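Local coordinates for protein glycerol-3-phosphate dehydrogenase [NAD(+)] (Dunaliella salina, PDB 6IUY) that probably interconverts dihydroxyacetone phosphate and glycerol 3-phosphate with NAD as cofactor, and joins a phosphatase domain to the dehydrogenase for direct glycerol production, at residues A[124-136]-A[184-198]. Residues are numbered along the deposited sequence; the frame is centred on the assembly and turned at random.
Sequences RGVEVFLISGGFR and FKSRAIERIRRKYPY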
loop_
_atom_site.group_PDB
_atom_site.type_symbol
_atom_site.label_atom_id
_atom_site.label_comp_id
_atom_site.label_asym_id
_atom_site.label_seq_id
_atom_site.Cartn_x
_atom_site.Cartn_y
_atom_site.Cartn_z
ATOM N N ARG A 124 -13.362 -3.752 -29.406
ATOM C CA ARG A 124 -11.916 -3.631 -29.201
ATOM C C ARG A 124 -11.480 -2.221 -28.753
ATOM O O ARG A 124 -10.333 -1.811 -28.972
ATOM C CB ARG A 124 -11.161 -4.028 -30.471
ATOM C CG ARG A 124 -11.220 -3.013 -31.590
ATOM C CD ARG A 124 -10.533 -3.561 -32.839
ATOM N NE ARG A 124 -11.257 -4.711 -33.371
ATOM C CZ ARG A 124 -10.742 -5.571 -34.237
ATOM N NH1 ARG A 124 -9.499 -5.409 -34.656
ATOM N NH2 ARG A 124 -11.464 -6.591 -34.682
ATOM N N GLY A 125 -12.391 -1.481 -28.126
ATOM C CA GLY A 125 -12.035 -0.196 -27.549
ATOM C C GLY A 125 -11.824 0.969 -28.504
ATOM O O GLY A 125 -11.340 2.018 -28.095
ATOM N N VAL A 126 -12.164 0.805 -29.777
ATOM C CA VAL A 126 -12.177 1.959 -30.679
ATOM C C VAL A 126 -13.420 2.792 -30.357
ATOM O O VAL A 126 -14.524 2.258 -30.328
ATOM C CB VAL A 126 -12.171 1.532 -32.157
ATOM C CG1 VAL A 126 -12.274 2.748 -33.083
ATOM C CG2 VAL A 126 -10.906 0.762 -32.470
ATOM N N GLU A 127 -13.260 4.082 -30.079
ATOM C CA GLU A 127 -14.448 4.909 -29.825
ATOM C C GLU A 127 -15.116 5.338 -31.125
ATOM O O GLU A 127 -14.453 5.731 -32.087
ATOM C CB GLU A 127 -14.117 6.151 -28.981
ATOM C CG GLU A 127 -14.440 5.948 -27.489
ATOM C CD GLU A 127 -15.593 6.806 -26.997
ATOM O OE1 GLU A 127 -15.349 8.000 -26.743
ATOM O OE2 GLU A 127 -16.731 6.297 -26.847
ATOM N N VAL A 128 -16.437 5.257 -31.130
ATOM C CA VAL A 128 -17.223 5.548 -32.313
ATOM C C VAL A 128 -18.046 6.816 -32.117
ATOM O O VAL A 128 -18.692 7.006 -31.075
ATOM C CB VAL A 128 -18.143 4.360 -32.666
ATOM C CG1 VAL A 128 -19.230 4.784 -33.659
ATOM C CG2 VAL A 128 -17.298 3.200 -33.211
ATOM N N PHE A 129 -17.988 7.688 -33.119
ATOM C CA PHE A 129 -18.778 8.911 -33.143
ATOM C C PHE A 129 -19.688 8.985 -34.369
ATOM O O PHE A 129 -19.341 8.518 -35.461
ATOM C CB PHE A 129 -17.874 10.141 -33.137
ATOM C CG PHE A 129 -17.052 10.288 -31.905
ATOM C CD1 PHE A 129 -17.487 11.100 -30.867
ATOM C CD2 PHE A 129 -15.829 9.645 -31.789
ATOM C CE1 PHE A 129 -16.727 11.253 -29.731
ATOM C CE2 PHE A 129 -15.066 9.791 -30.657
ATOM C CZ PHE A 129 -15.517 10.595 -29.621
ATOM N N LEU A 130 -20.854 9.584 -34.177
ATOM C CA LEU A 130 -21.639 10.081 -35.288
ATOM C C LEU A 130 -21.383 11.586 -35.445
ATOM O O LEU A 130 -21.451 12.341 -34.463
ATOM C CB LEU A 130 -23.124 9.802 -35.062
ATOM C CG LEU A 130 -23.475 8.348 -34.779
ATOM C CD1 LEU A 130 -24.950 8.186 -34.505
ATOM C CD2 LEU A 130 -23.059 7.483 -35.943
ATOM N N ILE A 131 -21.070 12.020 -36.665
ATOM C CA ILE A 131 -20.963 13.450 -36.977
ATOM C C ILE A 131 -21.821 13.763 -38.204
ATOM O O ILE A 131 -21.565 13.252 -39.294
ATOM C CB ILE A 131 -19.511 13.892 -37.241
ATOM C CG1 ILE A 131 -18.588 13.475 -36.095
ATOM C CG2 ILE A 131 -19.442 15.401 -37.454
ATOM C CD1 ILE A 131 -17.128 13.901 -36.289
ATOM N N SER A 132 -22.845 14.594 -38.013
ATOM C CA SER A 132 -23.854 14.815 -39.036
ATOM C C SER A 132 -24.185 16.295 -39.184
ATOM O O SER A 132 -24.032 17.084 -38.248
ATOM C CB SER A 132 -25.119 14.012 -38.714
ATOM O OG SER A 132 -26.275 14.581 -39.305
ATOM N N GLY A 133 -24.619 16.666 -40.382
ATOM C CA GLY A 133 -25.000 18.036 -40.667
ATOM C C GLY A 133 -26.506 18.126 -40.692
ATOM O O GLY A 133 -27.087 19.173 -40.976
ATOM N N GLY A 134 -27.144 17.008 -40.390
ATOM C CA GLY A 134 -28.591 16.950 -40.379
ATOM C C GLY A 134 -29.172 17.291 -39.021
ATOM O O GLY A 134 -28.620 18.112 -38.281
ATOM N N PHE A 135 -30.281 16.644 -38.689
ATOM C CA PHE A 135 -30.996 16.942 -37.458
ATOM C C PHE A 135 -30.655 15.963 -36.335
ATOM O O PHE A 135 -30.672 14.748 -36.535
ATOM C CB PHE A 135 -32.507 16.934 -37.715
ATOM C CG PHE A 135 -32.944 17.881 -38.800
ATOM C CD1 PHE A 135 -32.684 19.238 -38.700
ATOM C CD2 PHE A 135 -33.625 17.413 -39.913
ATOM C CE1 PHE A 135 -33.090 20.117 -39.697
ATOM C CE2 PHE A 135 -34.032 18.283 -40.908
ATOM C CZ PHE A 135 -33.762 19.638 -40.796
ATOM N N ARG A 136 -30.358 16.510 -35.159
ATOM C CA ARG A 136 -30.062 15.710 -33.971
ATOM C C ARG A 136 -31.205 14.772 -33.661
ATOM O O ARG A 136 -30.994 13.607 -33.334
ATOM C CB ARG A 136 -29.786 16.612 -32.763
ATOM C CG ARG A 136 -29.239 15.887 -31.536
ATOM C CD ARG A 136 -28.748 16.861 -30.467
ATOM N NE ARG A 136 -27.914 16.211 -29.457
ATOM C CZ ARG A 136 -26.650 15.835 -29.644
ATOM N NH1 ARG A 136 -26.070 16.035 -30.811
ATOM N NH2 ARG A 136 -25.965 15.240 -28.663
ATOM N N PHE A 184 -18.139 22.162 -40.461
ATOM C CA PHE A 184 -18.780 21.612 -39.271
ATOM C C PHE A 184 -18.093 20.342 -38.766
ATOM O O PHE A 184 -17.921 20.152 -37.558
ATOM C CB PHE A 184 -20.256 21.318 -39.547
ATOM C CG PHE A 184 -20.995 20.740 -38.364
ATOM C CD1 PHE A 184 -21.485 21.562 -37.365
ATOM C CD2 PHE A 184 -21.208 19.377 -38.257
ATOM C CE1 PHE A 184 -22.171 21.036 -36.276
ATOM C CE2 PHE A 184 -21.889 18.846 -37.172
ATOM C CZ PHE A 184 -22.370 19.677 -36.181
ATOM N N LYS A 185 -17.699 19.479 -39.696
ATOM C CA LYS A 185 -17.233 18.152 -39.337
ATOM C C LYS A 185 -15.748 18.145 -38.989
ATOM O O LYS A 185 -15.319 17.415 -38.094
ATOM C CB LYS A 185 -17.549 17.165 -40.466
ATOM C CG LYS A 185 -19.053 16.904 -40.580
ATOM C CD LYS A 185 -19.410 15.784 -41.525
ATOM C CE LYS A 185 -20.904 15.562 -41.483
ATOM N NZ LYS A 185 -21.369 14.379 -42.254
ATOM N N SER A 186 -14.961 18.960 -39.678
ATOM C CA SER A 186 -13.557 19.078 -39.332
ATOM C C SER A 186 -13.437 19.713 -37.950
ATOM O O SER A 186 -12.577 19.330 -37.165
ATOM C CB SER A 186 -12.783 19.893 -40.376
ATOM O OG SER A 186 -12.956 21.290 -40.201
ATOM N N ARG A 187 -14.313 20.668 -37.646
ATOM C CA ARG A 187 -14.294 21.323 -36.333
ATOM C C ARG A 187 -14.727 20.365 -35.220
ATOM O O ARG A 187 -14.125 20.345 -34.146
ATOM C CB ARG A 187 -15.177 22.581 -36.338
ATOM C CG ARG A 187 -14.518 23.760 -37.055
ATOM C CD ARG A 187 -15.365 25.041 -37.074
ATOM N NE ARG A 187 -14.704 26.093 -37.854
ATOM C CZ ARG A 187 -15.062 27.378 -37.867
ATOM N NH1 ARG A 187 -16.090 27.798 -37.135
ATOM N NH2 ARG A 187 -14.385 28.248 -38.613
ATOM N N ALA A 188 -15.759 19.571 -35.482
ATOM C CA ALA A 188 -16.180 18.536 -34.546
ATOM C C ALA A 188 -15.063 17.526 -34.295
ATOM O O ALA A 188 -14.943 17.000 -33.196
ATOM C CB ALA A 188 -17.416 17.821 -35.056
ATOM N N ILE A 189 -14.254 17.238 -35.313
ATOM C CA ILE A 189 -13.144 16.312 -35.122
ATOM C C ILE A 189 -12.052 16.983 -34.293
ATOM O O ILE A 189 -11.412 16.333 -33.470
ATOM C CB ILE A 189 -12.581 15.801 -36.462
ATOM C CG1 ILE A 189 -13.395 14.593 -36.925
ATOM C CG2 ILE A 189 -11.134 15.381 -36.321
ATOM C CD1 ILE A 189 -12.823 13.897 -38.119
ATOM N N GLU A 190 -11.875 18.289 -34.477
ATOM C CA GLU A 190 -10.902 19.053 -33.695
ATOM C C GLU A 190 -11.240 19.099 -32.208
ATOM O O GLU A 190 -10.349 19.137 -31.357
ATOM C CB GLU A 190 -10.799 20.479 -34.224
ATOM C CG GLU A 190 -9.756 20.670 -35.309
ATOM C CD GLU A 190 -9.880 22.021 -36.005
ATOM O OE1 GLU A 190 -10.856 22.751 -35.720
ATOM O OE2 GLU A 190 -9.008 22.348 -36.839
ATOM N N ARG A 191 -12.530 19.112 -31.899
ATOM C CA ARG A 191 -12.982 19.163 -30.517
ATOM C C ARG A 191 -12.781 17.810 -29.850
ATOM O O ARG A 191 -12.376 17.730 -28.687
ATOM C CB ARG A 191 -14.444 19.578 -30.453
ATOM C CG ARG A 191 -14.690 20.972 -30.984
ATOM C CD ARG A 191 -15.605 21.725 -30.049
ATOM N NE ARG A 191 -17.003 21.410 -30.288
ATOM C CZ ARG A 191 -17.895 21.217 -29.325
ATOM N NH1 ARG A 191 -17.522 21.287 -28.048
ATOM N NH2 ARG A 191 -19.158 20.941 -29.640
ATOM N N ILE A 192 -13.069 16.753 -30.609
ATOM C CA ILE A 192 -12.823 15.374 -30.189
ATOM C C ILE A 192 -11.347 15.154 -29.861
ATOM O O ILE A 192 -11.015 14.527 -28.855
ATOM C CB ILE A 192 -13.278 14.371 -31.283
ATOM C CG1 ILE A 192 -14.804 14.217 -31.273
ATOM C CG2 ILE A 192 -12.624 13.024 -31.095
ATOM C CD1 ILE A 192 -15.344 13.450 -32.461
ATOM N N ARG A 193 -10.464 15.694 -30.695
ATOM C CA ARG A 193 -9.032 15.502 -30.530
ATOM C C ARG A 193 -8.521 16.192 -29.270
ATOM O O ARG A 193 -7.561 15.730 -28.650
ATOM C CB ARG A 193 -8.294 16.014 -31.764
ATOM C CG ARG A 193 -6.863 15.542 -31.881
ATOM C CD ARG A 193 -6.151 16.139 -33.114
ATOM N NE ARG A 193 -6.598 15.516 -34.356
ATOM C CZ ARG A 193 -6.239 14.289 -34.729
ATOM N NH1 ARG A 193 -5.429 13.572 -33.955
ATOM N NH2 ARG A 193 -6.687 13.774 -35.870
ATOM N N ARG A 194 -9.167 17.291 -28.885
ATOM C CA ARG A 194 -8.740 18.059 -27.708
ATOM C C ARG A 194 -9.296 17.480 -26.422
ATOM O O ARG A 194 -8.827 17.781 -25.332
ATOM C CB ARG A 194 -9.197 19.512 -27.793
ATOM C CG ARG A 194 -8.816 20.267 -29.035
ATOM C CD ARG A 194 -9.606 21.577 -29.059
ATOM N NE ARG A 194 -9.342 22.397 -27.877
ATOM C CZ ARG A 194 -8.869 23.637 -27.937
ATOM N NH1 ARG A 194 -8.636 24.195 -29.118
ATOM N NH2 ARG A 194 -8.636 24.326 -26.829
ATOM N N LYS A 195 -10.335 16.676 -26.562
ATOM C CA LYS A 195 -11.064 16.153 -25.422
ATOM C C LYS A 195 -10.540 14.789 -25.007
ATOM O O LYS A 195 -10.611 14.426 -23.835
ATOM C CB LYS A 195 -12.547 16.064 -25.767
ATOM C CG LYS A 195 -13.450 15.571 -24.670
ATOM C CD LYS A 195 -14.891 15.699 -25.120
ATOM C CE LYS A 195 -15.837 15.313 -24.045
ATOM N NZ LYS A 195 -17.193 15.392 -24.568
ATOM N N TYR A 196 -10.032 14.032 -25.978
ATOM C CA TYR A 196 -9.639 12.655 -25.737
ATOM C C TYR A 196 -8.189 12.409 -26.124
ATOM O O TYR A 196 -7.609 13.156 -26.913
ATOM C CB TYR A 196 -10.532 11.685 -26.505
ATOM C CG TYR A 196 -12.029 11.766 -26.232
ATOM C CD1 TYR A 196 -12.607 11.042 -25.195
ATOM C CD2 TYR A 196 -12.872 12.516 -27.061
ATOM C CE1 TYR A 196 -13.968 11.087 -24.961
ATOM C CE2 TYR A 196 -14.238 12.572 -26.837
ATOM C CZ TYR A 196 -14.785 11.850 -25.790
ATOM O OH TYR A 196 -16.147 11.892 -25.558
ATOM N N PRO A 197 -7.601 11.346 -25.567
ATOM C CA PRO A 197 -6.215 10.979 -25.859
ATOM C C PRO A 197 -6.086 10.243 -27.192
ATOM O O PRO A 197 -5.225 9.378 -27.329
ATOM C CB PRO A 197 -5.848 10.067 -24.694
ATOM C CG PRO A 197 -7.153 9.445 -24.282
ATOM C CD PRO A 197 -8.223 10.456 -24.565
ATOM N N TYR A 198 -6.927 10.591 -28.163
ATOM C CA TYR A 198 -6.961 9.885 -29.444
ATOM C C TYR A 198 -5.998 10.538 -30.408
ATOM O O TYR A 198 -5.930 11.761 -30.464
ATOM C CB TYR A 198 -8.373 9.887 -30.036
ATOM C CG TYR A 198 -9.400 9.243 -29.145
ATOM C CD1 TYR A 198 -9.028 8.255 -28.243
ATOM C CD2 TYR A 198 -10.736 9.623 -29.197
ATOM C CE1 TYR A 198 -9.946 7.660 -27.418
ATOM C CE2 TYR A 198 -11.673 9.032 -28.371
ATOM C CZ TYR A 198 -11.269 8.048 -27.480
ATOM O OH TYR A 198 -12.176 7.432 -26.640
HETATM O O HOH W 1 -17.209 9.295 -25.205
#
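Lys185 reaches from the first turn of helix 184-195 past the side chain of Ile131 to the backbone of Ile131, where NZ lies 3.2 Å from Ile131 O in a weak hydrogen bond. Its chain is extended beyond CG, which carries the ammonium past the isoleucine; the passage is tight, Lys185 CG standing 3.5 Å from Ile131 CG2. The stronger partners of NZ are the magnesium ligand Asp41 and Asp210, both in salt bridges. Ser132 lies just beyond, its OG accepting from Gly134 N at 2.8 Å in an ST turn.

Farther along, the middle of the interface is apolar. Ile131 CD1 meets Ile189 CG1 at 3.8 Å, the two side chains crossing nearly at right angles. Ile192 CD1 sits over one face of the Phe129 ring, close to its centre, 3.6 Å from its centroid and 12° off the normal, a CH-pi contact. The Phe129 edge is turned to the face of Tyr196 in an offset edge-to-face pair, with planes 65° apart. Without the ring, as with an alanine at Phe129, Ile192 CD1 would probably lose its aromatic platform and Tyr196 its edge partner, opening a gap between strand and helix. Beyond this pair, a water donates to Glu127 OE1 (2.7 Å) and accepts from Tyr196 OH (2.8 Å), while Glu127 OE2 is held by Asn152.

The strand and helix axes approach to 9.9 Å at their closest, at 149°, roughly antiparallel. Strand 127-131 pairs in parallel with strand 37-40, and helix 184-195 packs against one side of their sheet, as in the Rossmann-like core of haloacid dehalogenase-type phosphatases, with Lys185 beside the magnesium site.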